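Local coordinates for CofB (PDB 4QS4), which is a minor pilin that initiates assembly of the CFA/III type IV pilus of enterotoxigenic Escherichia coli, at residues A[67-72]-A[183-188]; A[128-133]-A[151-156]; A[145-150]-A[228-233]. All coordinates share one frame; numbering follows the deposited sequence.

Contact 1: A[67-72]-A[183-188]; sequences KDLNST and FKDIYV. With SO4 (sulfate ion), chain F.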
loop_
_atom_site.group_PDB
_atom_site.type_symbol
_atom_site.label_atom_id
_atom_site.label_comp_id
_atom_site.label_asym_id
_atom_site.label_seq_id
_atom_site.Cartn_x
_atom_site.Cartn_y
_atom_site.Cartn_z
ATOM N N LYS A 67 -36.660 -21.471 -8.804
ATOM C CA LYS A 67 -36.202 -20.111 -9.147
ATOM C C LYS A 67 -36.984 -19.046 -8.371
ATOM O O LYS A 67 -36.441 -18.016 -7.975
ATOM C CB LYS A 67 -36.382 -19.850 -10.644
ATOM C CG LYS A 67 -35.491 -20.681 -11.555
ATOM C CD LYS A 67 -36.126 -20.803 -12.935
ATOM C CE LYS A 67 -35.105 -21.108 -14.013
ATOM N NZ LYS A 67 -34.285 -19.905 -14.327
ATOM N N ASP A 68 -38.267 -19.304 -8.181
ATOM C CA ASP A 68 -39.137 -18.442 -7.390
ATOM C C ASP A 68 -38.883 -18.733 -5.910
ATOM O O ASP A 68 -38.984 -19.883 -5.473
ATOM C CB ASP A 68 -40.600 -18.709 -7.777
ATOM C CG ASP A 68 -41.601 -17.873 -6.986
ATOM O OD1 ASP A 68 -41.209 -16.939 -6.257
ATOM O OD2 ASP A 68 -42.811 -18.177 -7.105
ATOM N N LEU A 69 -38.548 -17.688 -5.157
ATOM C CA LEU A 69 -38.311 -17.781 -3.713
ATOM C C LEU A 69 -39.486 -18.375 -2.942
ATOM O O LEU A 69 -39.293 -18.946 -1.873
ATOM C CB LEU A 69 -38.006 -16.396 -3.117
ATOM C CG LEU A 69 -36.622 -15.760 -3.267
ATOM C CD1 LEU A 69 -35.553 -16.627 -2.627
ATOM C CD2 LEU A 69 -36.290 -15.478 -4.724
ATOM N N ASN A 70 -40.699 -18.204 -3.463
ATOM C CA ASN A 70 -41.912 -18.671 -2.791
ATOM C C ASN A 70 -42.382 -20.064 -3.207
ATOM O O ASN A 70 -43.312 -20.591 -2.615
ATOM C CB ASN A 70 -43.057 -17.670 -3.010
ATOM C CG ASN A 70 -42.804 -16.340 -2.329
ATOM O OD1 ASN A 70 -42.082 -16.256 -1.339
ATOM N ND2 ASN A 70 -43.413 -15.294 -2.855
ATOM N N SER A 71 -41.742 -20.658 -4.211
ATOM C CA SER A 71 -42.150 -21.973 -4.703
ATOM C C SER A 71 -41.581 -23.094 -3.822
ATOM O O SER A 71 -40.700 -22.867 -3.005
ATOM C CB SER A 71 -41.720 -22.151 -6.160
ATOM O OG SER A 71 -40.312 -22.219 -6.253
ATOM N N THR A 72 -42.099 -24.304 -3.994
ATOM C CA THR A 72 -41.758 -25.425 -3.102
ATOM C C THR A 72 -40.279 -25.833 -3.186
ATOM O O THR A 72 -39.691 -25.927 -4.273
ATOM C CB THR A 72 -42.687 -26.644 -3.337
ATOM O OG1 THR A 72 -42.194 -27.798 -2.632
ATOM C CG2 THR A 72 -42.810 -26.965 -4.810
ATOM N N PHE A 183 -27.705 -11.040 2.017
ATOM C CA PHE A 183 -28.748 -12.028 1.832
ATOM C C PHE A 183 -29.813 -11.457 0.917
ATOM O O PHE A 183 -30.481 -10.491 1.274
ATOM C CB PHE A 183 -29.349 -12.423 3.179
ATOM C CG PHE A 183 -28.327 -12.853 4.188
ATOM C CD1 PHE A 183 -27.415 -13.856 3.882
ATOM C CD2 PHE A 183 -28.269 -12.258 5.442
ATOM C CE1 PHE A 183 -26.464 -14.253 4.803
ATOM C CE2 PHE A 183 -27.322 -12.656 6.370
ATOM C CZ PHE A 183 -26.416 -13.648 6.048
ATOM N N LYS A 184 -29.959 -12.052 -0.268
ATOM C CA LYS A 184 -31.041 -11.689 -1.184
ATOM C C LYS A 184 -32.392 -11.745 -0.459
ATOM O O LYS A 184 -33.251 -10.893 -0.661
ATOM C CB LYS A 184 -31.059 -12.626 -2.398
ATOM C CG LYS A 184 -32.043 -12.221 -3.488
ATOM C CD LYS A 184 -31.929 -13.127 -4.707
ATOM C CE LYS A 184 -33.026 -12.855 -5.726
ATOM N NZ LYS A 184 -33.058 -11.422 -6.135
ATOM N N ASP A 185 -32.557 -12.769 0.372
ATOM C CA ASP A 185 -33.750 -12.955 1.196
ATOM C C ASP A 185 -33.435 -13.956 2.307
ATOM O O ASP A 185 -32.483 -14.743 2.197
ATOM C CB ASP A 185 -34.920 -13.474 0.346
ATOM C CG ASP A 185 -35.845 -12.359 -0.154
ATOM O OD1 ASP A 185 -36.447 -11.649 0.683
ATOM O OD2 ASP A 185 -35.993 -12.213 -1.385
ATOM N N ILE A 186 -34.221 -13.901 3.381
ATOM C CA ILE A 186 -34.144 -14.855 4.485
ATOM C C ILE A 186 -35.557 -15.373 4.791
ATOM O O ILE A 186 -36.428 -14.597 5.166
ATOM C CB ILE A 186 -33.588 -14.209 5.771
ATOM C CG1 ILE A 186 -32.228 -13.544 5.520
ATOM C CG2 ILE A 186 -33.481 -15.255 6.879
ATOM C CD1 ILE A 186 -31.826 -12.548 6.591
ATOM N N TYR A 187 -35.770 -16.677 4.637
ATOM C CA TYR A 187 -37.082 -17.284 4.888
ATOM C C TYR A 187 -37.011 -18.238 6.070
ATOM O O TYR A 187 -35.971 -18.847 6.337
ATOM C CB TYR A 187 -37.584 -18.051 3.660
ATOM C CG TYR A 187 -38.176 -17.206 2.541
ATOM C CD1 TYR A 187 -39.548 -17.207 2.292
ATOM C CD2 TYR A 187 -37.367 -16.432 1.716
ATOM C CE1 TYR A 187 -40.092 -16.458 1.259
ATOM C CE2 TYR A 187 -37.911 -15.684 0.679
ATOM C CZ TYR A 187 -39.273 -15.703 0.457
ATOM O OH TYR A 187 -39.822 -14.960 -0.565
ATOM N N VAL A 188 -38.129 -18.358 6.779
ATOM C CA VAL A 188 -38.268 -19.339 7.839
ATOM C C VAL A 188 -38.674 -20.668 7.222
ATOM O O VAL A 188 -39.592 -20.731 6.399
ATOM C CB VAL A 188 -39.331 -18.905 8.872
ATOM C CG1 VAL A 188 -39.586 -20.010 9.887
ATOM C CG2 VAL A 188 -38.892 -17.626 9.567
HETATM S S SO4 F . -40.101 -22.038 -9.806
HETATM O O1 SO4 F . -41.434 -21.439 -10.058
HETATM O O2 SO4 F . -40.266 -23.477 -9.485
HETATM O O3 SO4 F . -39.274 -21.861 -11.020
HETATM O O4 SO4 F . -39.447 -21.369 -8.675
#

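Contact 2: A[128-133]-A[151-156]; sequences KIDRID and ILTFDK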
loop_
_atom_site.group_PDB
_atom_site.type_symbol
_atom_site.label_atom_id
_atom_site.label_comp_id
_atom_site.label_asym_id
_atom_site.label_seq_id
_atom_site.Cartn_x
_atom_site.Cartn_y
_atom_site.Cartn_z
ATOM N N LYS A 128 -26.470 -25.045 12.622
ATOM C CA LYS A 128 -25.568 -25.674 11.654
ATOM C C LYS A 128 -26.148 -25.551 10.244
ATOM O O LYS A 128 -27.361 -25.405 10.080
ATOM C CB LYS A 128 -25.387 -27.162 11.984
ATOM C CG LYS A 128 -24.865 -27.455 13.384
ATOM C CD LYS A 128 -24.779 -28.955 13.637
ATOM C CE LYS A 128 -24.455 -29.257 15.091
ATOM N NZ LYS A 128 -24.270 -30.711 15.359
ATOM N N ILE A 129 -25.283 -25.616 9.234
ATOM C CA ILE A 129 -25.729 -25.721 7.846
ATOM C C ILE A 129 -26.118 -27.175 7.594
ATOM O O ILE A 129 -25.276 -28.068 7.688
ATOM C CB ILE A 129 -24.641 -25.297 6.837
ATOM C CG1 ILE A 129 -24.235 -23.842 7.062
ATOM C CG2 ILE A 129 -25.149 -25.476 5.406
ATOM C CD1 ILE A 129 -22.936 -23.453 6.387
ATOM N N ASP A 130 -27.396 -27.406 7.293
ATOM C CA ASP A 130 -27.927 -28.761 7.148
ATOM C C ASP A 130 -28.052 -29.182 5.685
ATOM O O ASP A 130 -28.068 -30.374 5.374
ATOM C CB ASP A 130 -29.299 -28.867 7.833
ATOM C CG ASP A 130 -29.763 -30.312 8.000
ATOM O OD1 ASP A 130 -28.950 -31.156 8.439
ATOM O OD2 ASP A 130 -30.938 -30.612 7.695
ATOM N N ARG A 131 -28.129 -28.199 4.791
ATOM C CA ARG A 131 -28.451 -28.459 3.394
ATOM C C ARG A 131 -28.157 -27.225 2.546
ATOM O O ARG A 131 -28.277 -26.095 3.019
ATOM C CB ARG A 131 -29.933 -28.848 3.295
ATOM C CG ARG A 131 -30.548 -28.802 1.909
ATOM C CD ARG A 131 -32.014 -29.203 1.961
ATOM N NE ARG A 131 -32.763 -28.644 0.835
ATOM C CZ ARG A 131 -34.011 -28.986 0.518
ATOM N NH1 ARG A 131 -34.677 -29.902 1.228
ATOM N NH2 ARG A 131 -34.596 -28.414 -0.527
ATOM N N ILE A 132 -27.759 -27.460 1.301
ATOM C CA ILE A 132 -27.469 -26.392 0.347
ATOM C C ILE A 132 -28.233 -26.669 -0.947
ATOM O O ILE A 132 -28.208 -27.785 -1.448
ATOM C CB ILE A 132 -25.956 -26.304 0.049
ATOM C CG1 ILE A 132 -25.177 -26.074 1.346
ATOM C CG2 ILE A 132 -25.652 -25.190 -0.952
ATOM C CD1 ILE A 132 -23.674 -26.196 1.197
ATOM N N ASP A 133 -28.914 -25.650 -1.474
ATOM C CA ASP A 133 -29.644 -25.769 -2.737
ATOM C C ASP A 133 -28.980 -24.865 -3.770
ATOM O O ASP A 133 -28.932 -23.648 -3.586
ATOM C CB ASP A 133 -31.108 -25.341 -2.581
ATOM C CG ASP A 133 -31.896 -26.228 -1.618
ATOM O OD1 ASP A 133 -31.317 -27.156 -1.033
ATOM O OD2 ASP A 133 -33.109 -25.991 -1.450
ATOM N N ILE A 151 -29.681 -23.771 4.084
ATOM C CA ILE A 151 -30.678 -24.087 5.093
ATOM C C ILE A 151 -29.944 -24.338 6.404
ATOM O O ILE A 151 -29.154 -25.277 6.510
ATOM C CB ILE A 151 -31.525 -25.312 4.706
ATOM C CG1 ILE A 151 -32.452 -24.967 3.523
ATOM C CG2 ILE A 151 -32.352 -25.779 5.902
ATOM C CD1 ILE A 151 -31.757 -24.856 2.180
ATOM N N LEU A 152 -30.196 -23.474 7.378
ATOM C CA LEU A 152 -29.589 -23.587 8.690
ATOM C C LEU A 152 -30.559 -24.262 9.645
ATOM O O LEU A 152 -31.645 -23.746 9.887
ATOM C CB LEU A 152 -29.223 -22.204 9.216
ATOM C CG LEU A 152 -28.263 -21.419 8.327
ATOM C CD1 LEU A 152 -27.833 -20.141 9.018
ATOM C CD2 LEU A 152 -27.053 -22.264 7.955
ATOM N N THR A 153 -30.173 -25.425 10.159
ATOM C CA THR A 153 -30.987 -26.149 11.129
ATOM C C THR A 153 -30.748 -25.584 12.523
ATOM O O THR A 153 -29.608 -25.301 12.902
ATOM C CB THR A 153 -30.696 -27.667 11.120
ATOM O OG1 THR A 153 -31.675 -28.350 11.913
ATOM C CG2 THR A 153 -29.297 -27.985 11.664
ATOM N N PHE A 154 -31.827 -25.408 13.277
ATOM C CA PHE A 154 -31.734 -24.940 14.654
ATOM C C PHE A 154 -32.057 -26.089 15.604
ATOM O O PHE A 154 -33.191 -26.564 15.651
ATOM C CB PHE A 154 -32.673 -23.762 14.906
ATOM C CG PHE A 154 -32.510 -23.154 16.269
ATOM C CD1 PHE A 154 -31.432 -22.327 16.545
ATOM C CD2 PHE A 154 -33.424 -23.422 17.285
ATOM C CE1 PHE A 154 -31.266 -21.770 17.805
ATOM C CE2 PHE A 154 -33.265 -22.867 18.548
ATOM C CZ PHE A 154 -32.184 -22.039 18.808
ATOM N N ASP A 155 -31.044 -26.529 16.349
ATOM C CA ASP A 155 -31.158 -27.670 17.251
ATOM C C ASP A 155 -31.443 -27.171 18.670
ATOM O O ASP A 155 -30.528 -26.951 19.471
ATOM C CB ASP A 155 -29.869 -28.506 17.192
ATOM C CG ASP A 155 -30.090 -29.956 17.575
ATOM O OD1 ASP A 155 -30.721 -30.214 18.627
ATOM O OD2 ASP A 155 -29.620 -30.839 16.823
ATOM N N LYS A 156 -32.726 -26.984 18.965
ATOM C CA LYS A 156 -33.151 -26.446 20.252
ATOM C C LYS A 156 -32.852 -27.422 21.395
ATOM O O LYS A 156 -33.418 -28.514 21.463
ATOM C CB LYS A 156 -34.642 -26.065 20.222
ATOM C CG LYS A 156 -35.620 -27.223 20.039
ATOM C CD LYS A 156 -37.034 -26.721 19.792
ATOM C CE LYS A 156 -38.017 -27.871 19.629
ATOM N NZ LYS A 156 -38.092 -28.732 20.842
#

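Contact 3: A[145-150]-A[228-233]; sequences IERVDF and GLRLSI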
loop_
_atom_site.group_PDB
_atom_site.type_symbol
_atom_site.label_atom_id
_atom_site.label_comp_id
_atom_site.label_asym_id
_atom_site.label_seq_id
_atom_site.Cartn_x
_atom_site.Cartn_y
_atom_site.Cartn_z
ATOM N N ILE A 145 -25.700 -21.485 -12.044
ATOM C CA ILE A 145 -26.407 -21.397 -10.767
ATOM C C ILE A 145 -26.791 -19.950 -10.494
ATOM O O ILE A 145 -25.942 -19.064 -10.403
ATOM C CB ILE A 145 -25.558 -21.952 -9.611
ATOM C CG1 ILE A 145 -25.328 -23.448 -9.815
ATOM C CG2 ILE A 145 -26.224 -21.673 -8.260
ATOM C CD1 ILE A 145 -24.170 -24.012 -9.020
ATOM N N GLU A 146 -28.088 -19.752 -10.341
ATOM C CA GLU A 146 -28.707 -18.441 -10.258
ATOM C C GLU A 146 -28.813 -17.965 -8.812
ATOM O O GLU A 146 -28.889 -16.767 -8.543
ATOM C CB GLU A 146 -30.096 -18.589 -10.855
ATOM C CG GLU A 146 -30.954 -17.359 -10.922
ATOM C CD GLU A 146 -32.323 -17.733 -11.420
ATOM O OE1 GLU A 146 -32.397 -18.184 -12.579
ATOM O OE2 GLU A 146 -33.300 -17.623 -10.647
ATOM N N ARG A 147 -28.832 -18.915 -7.883
ATOM C CA ARG A 147 -28.977 -18.596 -6.467
ATOM C C ARG A 147 -28.475 -19.768 -5.637
ATOM O O ARG A 147 -28.602 -20.925 -6.040
ATOM C CB ARG A 147 -30.452 -18.312 -6.151
ATOM C CG ARG A 147 -30.682 -17.584 -4.843
ATOM C CD ARG A 147 -32.154 -17.299 -4.613
ATOM N NE ARG A 147 -32.891 -18.505 -4.220
ATOM C CZ ARG A 147 -33.904 -19.058 -4.884
ATOM N NH1 ARG A 147 -34.367 -18.535 -6.014
ATOM N NH2 ARG A 147 -34.475 -20.162 -4.395
ATOM N N VAL A 148 -27.887 -19.463 -4.489
ATOM C CA VAL A 148 -27.432 -20.488 -3.562
ATOM C C VAL A 148 -28.169 -20.300 -2.243
ATOM O O VAL A 148 -28.034 -19.257 -1.594
ATOM C CB VAL A 148 -25.913 -20.418 -3.334
ATOM C CG1 VAL A 148 -25.450 -21.537 -2.401
ATOM C CG2 VAL A 148 -25.181 -20.491 -4.669
ATOM N N ASP A 149 -28.956 -21.309 -1.862
ATOM C CA ASP A 149 -29.692 -21.284 -0.604
ATOM C C ASP A 149 -29.014 -22.160 0.433
ATOM O O ASP A 149 -28.686 -23.315 0.159
ATOM C CB ASP A 149 -31.132 -21.765 -0.795
ATOM C CG ASP A 149 -31.952 -20.848 -1.675
ATOM O OD1 ASP A 149 -31.611 -19.647 -1.811
ATOM O OD2 ASP A 149 -32.962 -21.342 -2.224
ATOM N N PHE A 150 -28.809 -21.603 1.624
ATOM C CA PHE A 150 -28.272 -22.351 2.749
ATOM C C PHE A 150 -29.357 -22.522 3.791
ATOM O O PHE A 150 -29.894 -21.543 4.296
ATOM C CB PHE A 150 -27.080 -21.619 3.356
ATOM C CG PHE A 150 -25.917 -21.521 2.425
ATOM C CD1 PHE A 150 -24.923 -22.490 2.432
ATOM C CD2 PHE A 150 -25.829 -20.472 1.522
ATOM C CE1 PHE A 150 -23.842 -22.400 1.561
ATOM C CE2 PHE A 150 -24.758 -20.381 0.650
ATOM C CZ PHE A 150 -23.768 -21.345 0.669
ATOM N N GLY A 228 -35.957 -23.630 11.041
ATOM C CA GLY A 228 -34.649 -23.234 10.542
ATOM C C GLY A 228 -34.754 -21.945 9.758
ATOM O O GLY A 228 -35.835 -21.353 9.658
ATOM N N LEU A 229 -33.619 -21.509 9.215
ATOM C CA LEU A 229 -33.552 -20.337 8.362
ATOM C C LEU A 229 -32.987 -20.752 7.019
ATOM O O LEU A 229 -32.058 -21.554 6.957
ATOM C CB LEU A 229 -32.630 -19.281 8.964
ATOM C CG LEU A 229 -33.068 -18.586 10.249
ATOM C CD1 LEU A 229 -31.912 -17.767 10.799
ATOM C CD2 LEU A 229 -34.282 -17.706 9.999
ATOM N N ARG A 230 -33.540 -20.199 5.948
ATOM C CA ARG A 230 -32.958 -20.359 4.627
ATOM C C ARG A 230 -32.375 -19.024 4.216
ATOM O O ARG A 230 -33.106 -18.046 4.054
ATOM C CB ARG A 230 -33.987 -20.833 3.599
ATOM C CG ARG A 230 -33.367 -21.130 2.241
ATOM C CD ARG A 230 -34.413 -21.470 1.194
ATOM N NE ARG A 230 -35.254 -20.321 0.869
ATOM C CZ ARG A 230 -36.210 -20.323 -0.054
ATOM N NH1 ARG A 230 -36.454 -21.416 -0.768
ATOM N NH2 ARG A 230 -36.928 -19.222 -0.266
ATOM N N LEU A 231 -31.050 -18.989 4.084
ATOM C CA LEU A 231 -30.333 -17.801 3.641
ATOM C C LEU A 231 -30.040 -17.916 2.151
ATOM O O LEU A 231 -29.357 -18.842 1.722
ATOM C CB LEU A 231 -29.015 -17.662 4.401
ATOM C CG LEU A 231 -29.096 -17.617 5.924
ATOM C CD1 LEU A 231 -27.694 -17.559 6.513
ATOM C CD2 LEU A 231 -29.931 -16.433 6.386
ATOM N N SER A 232 -30.566 -16.978 1.370
ATOM C CA SER A 232 -30.373 -16.975 -0.078
ATOM C C SER A 232 -29.263 -16.008 -0.429
ATOM O O SER A 232 -29.242 -14.872 0.055
ATOM C CB SER A 232 -31.664 -16.575 -0.795
ATOM O OG SER A 232 -32.646 -17.589 -0.661
ATOM N N ILE A 233 -28.331 -16.466 -1.258
ATOM C CA ILE A 233 -27.233 -15.619 -1.702
ATOM C C ILE A 233 -27.150 -15.631 -3.227
ATOM O O ILE A 233 -27.282 -16.673 -3.866
ATOM C CB ILE A 233 -25.918 -16.031 -1.020
ATOM C CG1 ILE A 233 -26.083 -15.841 0.492
ATOM C CG2 ILE A 233 -24.754 -15.183 -1.523
ATOM C CD1 ILE A 233 -24.959 -16.377 1.324
HETATM O O HOH W 1 -34.420 -23.578 -1.584
#

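Contact 1: A[67-72]-A[183-188]
Y187 gives N70 the one hydrogen bond that spans this contact. Its hydroxyl OH donates to OD1 of N70 over 2.7 Å, reaching that oxygen from 34° outside the carbonyl plane. The amide stands steeply to the ring, 70° between the planes, and OD1 lies at the ring's edge. A tyrosine suits the place because its length carries a donor from the strand out to the loop, where the short side chain of N70 holds out an amide oxygen to accept it.

Apolar contact comes from L69, which covers the outer end of the same ring. Its CB lies 3.9 Å from CZ of Y187, and with chi1 at -78° the branch turns away from its own carbonyl, so that CG comes 4.2 Å from CE2 of Y187. CD2 of L69 lies 4.3 Å from CE of K184, meeting the aliphatic part of the lysine. The carbonyl O of L69 sits over one face of the tyrosine ring and accepts from R230, which also makes a cation-pi contact with Y187.

In the type IV pilin fold this joins a loop of the pilin domain to strand 185-191 of the antiparallel sheet, at the protein surface. The loop is shaped by a type I turn from D68 to S71, and D68 makes an Asx turn: its OD1 accepts from N of N70 at 3.1 Å.

A sulfate ion, probably from the crystallisation liquor, lies on the far side of the turn, its O4 2.7 Å from OG of S71 and close to the backbone nitrogens of K67 and D68.

Contact 2: A[128-133]-A[151-156]
I151 and R131 are joined through their backbones, N of I151 donating to O of R131 over 2.9 Å, while the arginine side chain beside I151 is held by D133. In this side-on salt bridge NE of R131 donates to OD1 of D133 (2.8 Å), using its syn lone pair, and NH2 of R131 donates to OD2 of D133 (3.0 Å), both oxygens close to the guanidinium plane. Two bonds to two oxygens fix the rotation of both flat groups, and the buried arginine is further satisfied by the carbonyls of S74 and A196.

Three more backbone bonds tie the strands. K128 and T153 exchange a pair, the shorter running 2.8 Å from N of T153 to O of K128, and N of D130 donates to O of I151 almost straight. Since D130 and R131 both face I151, the register slips by one residue: a classic beta bulge in the hairpin of strands 127-136 and 145-154, part of the pilin domain's antiparallel sheet. At the bulge the side chain of D130 comes up against T153, CB to CB at 3.8 Å, while its carboxylate is taken by W199 and R191.

Packing differs on the two faces. R131, extended from CG to NE (chi2 -180°), is long enough to run alongside I151 and still reach D133; CD1 of I151 comes 4.0 Å from OD1 of D133, so the branched isoleucine covers the ion pair with hydrocarbon. On this face too, K128 stretches outward to the carbonyl of S123, its CB passing CG2 of T153. Aliphatic I129 and L152 suit the opposite face, against helix 9-32: CG1 of I129 meets CD2 of L152 tightly at 3.4 Å, and I129 also touches L20 and E23 of the helix.

Contact 3: A[145-150]-A[228-233]
V148 with I233 and F150 with L231 form two hydrogen-bonded antiparallel pairs, with D149 and S232 as the non-hydrogen-bonded pair between them. This is the middle of the sheet of the type IV pilin fold, where strand 226-233 lies beside strand 145-154. Large apolar residues suit the face that helix 9-32 covers: CE2 of F150 meets CD1 of I233 at 4.1 Å, and both side chains touch I24 of that helix.

The other face is polar though buried. R147 holds D149 in a side-on salt bridge, NE of R147 donating to OD1 of D149 at 3.0 Å and NH2 to OD2 at 2.9 Å. S232, small enough to fit beside the carboxylate, donates from OG to OD1 of D149 over 2.6 Å, from above the carboxylate plane. R230, bent at chi3 (67°), lays one guanidinium face near OD2 of D149 in a long salt bridge that relies on charge alone. The aspartate between them probably offsets the nearness of the two arginines. The polar end of R230 is held by the carbonyl of L69, and a water accepts from NH1 of R230 at 3.1 Å and lies 2.7 Å from OD2 of D149.

Contacts 2 and 3 are buried and share strand 145-154, which lies between strands 127-136 and 226-233; contact 2 samples one of its edges and contact 3 the other. Contact 1 lies at the surface, where a loop meets the sheet mainly through side chains, without the backbone ladders of the other two. It nevertheless adjoins contact 3, their centres about 7 Å apart: strands 185-191 and 226-233 are neighbours, and R230 belongs to contact 3 yet also reaches the loop of contact 1. Contacts 1 and 2 do not touch. Both buried contacts combine apolar packing toward helix 9-32 with an arginine-aspartate pair two residues apart on one strand, whereas contact 1 relies on a neutral tyrosine-asparagine bond.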